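Local coordinates for hydrogenase expression/formation protein HypE (Desulfovibrio vulgaris subsp. vulgaris, PDB 2Z1U) that binds ATP and magnesium and probably takes part in the maturation of hydrogenases, at residues 7-15 with 98-107. Sequence-based numbering, arbitrary orientation.
Sequences TLLLDYGSG and LEEGLDMDIL
Leu8 packs against Leu98, Leu102, Met104 and Leu107, and two backbone bonds hold its main chain: Leu8 N donates to Leu102 O (3.0 Å), and Gly101 N to Leu8 O (2.8 Å, 168° at the hydrogen). Both partners belong to the type II turn Glu99-Leu102, in which Gly101 has a positive phi of 93°, where a CB would jam against Glu100 O. With CG anti to the backbone N (chi1 -174°), the Leu8 methyls part company: CD2 reaches Leu98 CB at 3.6 Å, while CD1 meets Met104 SD, also at 3.6 Å, the two side chains crossing at about a right angle. Met104 is bent at chi2 and chi3, which folds its sulfur back toward Leu8 and, obliquely, toward the Tyr12 ring, a Met-aromatic contact with SD 5.1 Å from the centroid. Met104 CG lies 3.5 Å from Thr7 CB, closer than usual carbon-carbon contact. The extended Glu100 lays its carboxylate against Leu10, CD 3.6 Å from Leu10 CG; a water 2.6 Å from Glu100 OE1 donates to it and accepts from Leu10 N, and OE2 is held by Arg135 N. The contact thus joins the lead-in to helix 17-31 with the connection from strand 87-99 to helix 104-121, Leu8 and Tyr12 also touching Val132 of strand 124-133.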
loop_
_atom_site.group_PDB
_atom_site.type_symbol
_atom_site.label_atom_id
_atom_site.label_comp_id
_atom_site.label_asym_id
_atom_site.label_seq_id
_atom_site.Cartn_x
_atom_site.Cartn_y
_atom_site.Cartn_z
ATOM N N THR A 7 14.866 -8.597 19.089
ATOM C CA THR A 7 15.816 -8.855 17.966
ATOM C C THR A 7 15.624 -7.847 16.819
ATOM O O THR A 7 16.605 -7.441 16.186
ATOM C CB THR A 7 15.715 -10.307 17.418
ATOM O OG1 THR A 7 15.058 -11.153 18.365
ATOM C CG2 THR A 7 17.095 -10.878 17.108
ATOM N N LEU A 8 14.381 -7.446 16.543
ATOM C CA LEU A 8 14.150 -6.365 15.570
ATOM C C LEU A 8 14.389 -4.988 16.207
ATOM O O LEU A 8 13.493 -4.394 16.819
ATOM C CB LEU A 8 12.771 -6.449 14.897
ATOM C CG LEU A 8 12.560 -5.427 13.770
ATOM C CD1 LEU A 8 13.088 -5.895 12.408
ATOM C CD2 LEU A 8 11.103 -5.055 13.665
ATOM N N LEU A 9 15.615 -4.498 16.063
ATOM C CA LEU A 9 16.007 -3.224 16.651
ATOM C C LEU A 9 15.396 -2.082 15.864
ATOM O O LEU A 9 15.104 -2.228 14.673
ATOM C CB LEU A 9 17.534 -3.070 16.671
ATOM C CG LEU A 9 18.448 -3.974 17.522
ATOM C CD1 LEU A 9 17.783 -4.413 18.824
ATOM C CD2 LEU A 9 18.894 -5.188 16.730
ATOM N N LEU A 10 15.202 -0.947 16.534
ATOM C CA LEU A 10 14.810 0.288 15.857
ATOM C C LEU A 10 15.695 0.579 14.650
ATOM O O LEU A 10 15.209 1.058 13.636
ATOM C CB LEU A 10 14.823 1.477 16.817
ATOM C CG LEU A 10 13.504 1.846 17.503
ATOM C CD1 LEU A 10 13.674 3.152 18.276
ATOM C CD2 LEU A 10 12.333 1.957 16.498
ATOM N N ASP A 11 16.989 0.265 14.768
ATOM C CA ASP A 11 17.978 0.445 13.691
ATOM C C ASP A 11 17.511 -0.006 12.311
ATOM O O ASP A 11 17.918 0.574 11.303
ATOM C CB ASP A 11 19.271 -0.322 14.004
ATOM C CG ASP A 11 19.772 -0.093 15.418
ATOM O OD1 ASP A 11 21.005 0.029 15.575
ATOM O OD2 ASP A 11 18.953 -0.061 16.371
ATOM N N TYR A 12 16.682 -1.052 12.268
ATOM C CA TYR A 12 16.195 -1.610 11.004
ATOM C C TYR A 12 15.186 -0.708 10.300
ATOM O O TYR A 12 14.852 -0.949 9.136
ATOM C CB TYR A 12 15.618 -3.019 11.201
ATOM C CG TYR A 12 16.680 -4.079 11.440
ATOM C CD1 TYR A 12 16.713 -4.804 12.632
ATOM C CD2 TYR A 12 17.652 -4.355 10.474
ATOM C CE1 TYR A 12 17.689 -5.782 12.864
ATOM C CE2 TYR A 12 18.643 -5.333 10.702
ATOM C CZ TYR A 12 18.643 -6.038 11.891
ATOM O OH TYR A 12 19.615 -6.994 12.113
ATOM N N GLY A 13 14.716 0.328 10.995
ATOM C CA GLY A 13 13.789 1.300 10.409
ATOM C C GLY A 13 14.357 2.691 10.173
ATOM O O GLY A 13 13.626 3.607 9.757
ATOM N N SER A 14 15.658 2.846 10.419
ATOM C CA SER A 14 16.332 4.149 10.344
ATOM C C SER A 14 16.729 4.532 8.919
ATOM O O SER A 14 17.013 5.694 8.648
ATOM C CB SER A 14 17.566 4.171 11.246
ATOM O OG SER A 14 18.629 3.460 10.639
ATOM N N GLY A 15 16.758 3.546 8.024
ATOM C CA GLY A 15 17.124 3.769 6.632
ATOM C C GLY A 15 18.610 3.656 6.339
ATOM O O GLY A 15 19.043 3.984 5.234
ATOM N N LEU A 98 6.436 -2.419 11.435
ATOM C CA LEU A 98 6.930 -3.382 12.414
ATOM C C LEU A 98 7.226 -2.744 13.756
ATOM O O LEU A 98 7.686 -1.598 13.827
ATOM C CB LEU A 98 8.186 -4.071 11.882
ATOM C CG LEU A 98 8.051 -4.859 10.570
ATOM C CD1 LEU A 98 9.426 -5.119 9.937
ATOM C CD2 LEU A 98 7.301 -6.159 10.806
ATOM N N GLU A 99 6.950 -3.499 14.816
ATOM C CA GLU A 99 7.231 -3.062 16.179
ATOM C C GLU A 99 8.667 -3.416 16.575
ATOM O O GLU A 99 9.093 -4.571 16.436
ATOM C CB GLU A 99 6.235 -3.702 17.156
ATOM C CG GLU A 99 6.403 -3.213 18.590
ATOM C CD GLU A 99 5.405 -3.800 19.560
ATOM O OE1 GLU A 99 5.144 -3.136 20.590
ATOM O OE2 GLU A 99 4.894 -4.914 19.316
ATOM N N GLU A 100 9.403 -2.412 17.057
ATOM C CA GLU A 100 10.692 -2.619 17.737
ATOM C C GLU A 100 10.564 -3.740 18.759
ATOM O O GLU A 100 9.566 -3.812 19.475
ATOM C CB GLU A 100 11.131 -1.319 18.431
ATOM C CG GLU A 100 12.433 -1.393 19.216
ATOM C CD GLU A 100 12.604 -0.251 20.223
ATOM O OE1 GLU A 100 13.752 -0.005 20.644
ATOM O OE2 GLU A 100 11.602 0.396 20.599
ATOM N N GLY A 101 11.571 -4.612 18.815
ATOM C CA GLY A 101 11.587 -5.738 19.742
ATOM C C GLY A 101 11.035 -7.034 19.173
ATOM O O GLY A 101 11.251 -8.101 19.736
ATOM N N LEU A 102 10.315 -6.941 18.055
ATOM C CA LEU A 102 9.707 -8.104 17.411
ATOM C C LEU A 102 10.717 -9.231 17.189
ATOM O O LEU A 102 11.818 -9.000 16.687
ATOM C CB LEU A 102 9.070 -7.691 16.076
ATOM C CG LEU A 102 7.862 -8.403 15.438
ATOM C CD1 LEU A 102 8.189 -8.964 14.049
ATOM C CD2 LEU A 102 7.202 -9.453 16.318
ATOM N N ASP A 103 10.327 -10.436 17.602
ATOM C CA ASP A 103 11.037 -11.684 17.296
ATOM C C ASP A 103 11.276 -11.748 15.778
ATOM O O ASP A 103 10.333 -11.706 14.988
ATOM C CB ASP A 103 10.188 -12.873 17.793
ATOM C CG ASP A 103 10.864 -14.231 17.612
ATOM O OD1 ASP A 103 12.047 -14.305 17.233
ATOM O OD2 ASP A 103 10.192 -15.257 17.877
ATOM N N MET A 104 12.544 -11.824 15.388
ATOM C CA MET A 104 12.935 -11.819 13.980
ATOM C C MET A 104 12.501 -13.064 13.215
ATOM O O MET A 104 12.325 -13.008 11.998
ATOM C CB MET A 104 14.447 -11.671 13.844
ATOM C CG MET A 104 14.985 -10.265 14.025
ATOM S SD MET A 104 14.686 -9.105 12.686
ATOM C CE MET A 104 14.808 -10.111 11.200
ATOM N N ASP A 105 12.369 -14.192 13.914
ATOM C CA ASP A 105 11.884 -15.409 13.266
ATOM C C ASP A 105 10.407 -15.316 12.890
ATOM O O ASP A 105 9.977 -15.953 11.932
ATOM C CB ASP A 105 12.145 -16.662 14.101
ATOM C CG ASP A 105 11.935 -17.945 13.296
ATOM O OD1 ASP A 105 11.131 -18.800 13.731
ATOM O OD2 ASP A 105 12.564 -18.086 12.216
ATOM N N ILE A 106 9.639 -14.535 13.650
ATOM C CA ILE A 106 8.255 -14.216 13.279
ATOM C C ILE A 106 8.253 -13.530 11.907
ATOM O O ILE A 106 7.548 -13.953 10.998
ATOM C CB ILE A 106 7.542 -13.343 14.351
ATOM C CG1 ILE A 106 7.327 -14.154 15.635
ATOM C CG2 ILE A 106 6.214 -12.783 13.805
ATOM C CD1 ILE A 106 6.609 -13.405 16.748
ATOM N N LEU A 107 9.083 -12.499 11.763
ATOM C CA LEU A 107 9.213 -11.770 10.503
ATOM C C LEU A 107 9.621 -12.677 9.335
ATOM O O LEU A 107 8.998 -12.627 8.275
ATOM C CB LEU A 107 10.196 -10.603 10.652
ATOM C CG LEU A 107 10.452 -9.733 9.419
ATOM C CD1 LEU A 107 9.189 -9.021 8.930
ATOM C CD2 LEU A 107 11.555 -8.724 9.725
HETATM O O HOH W 1 15.809 -0.873 19.245
#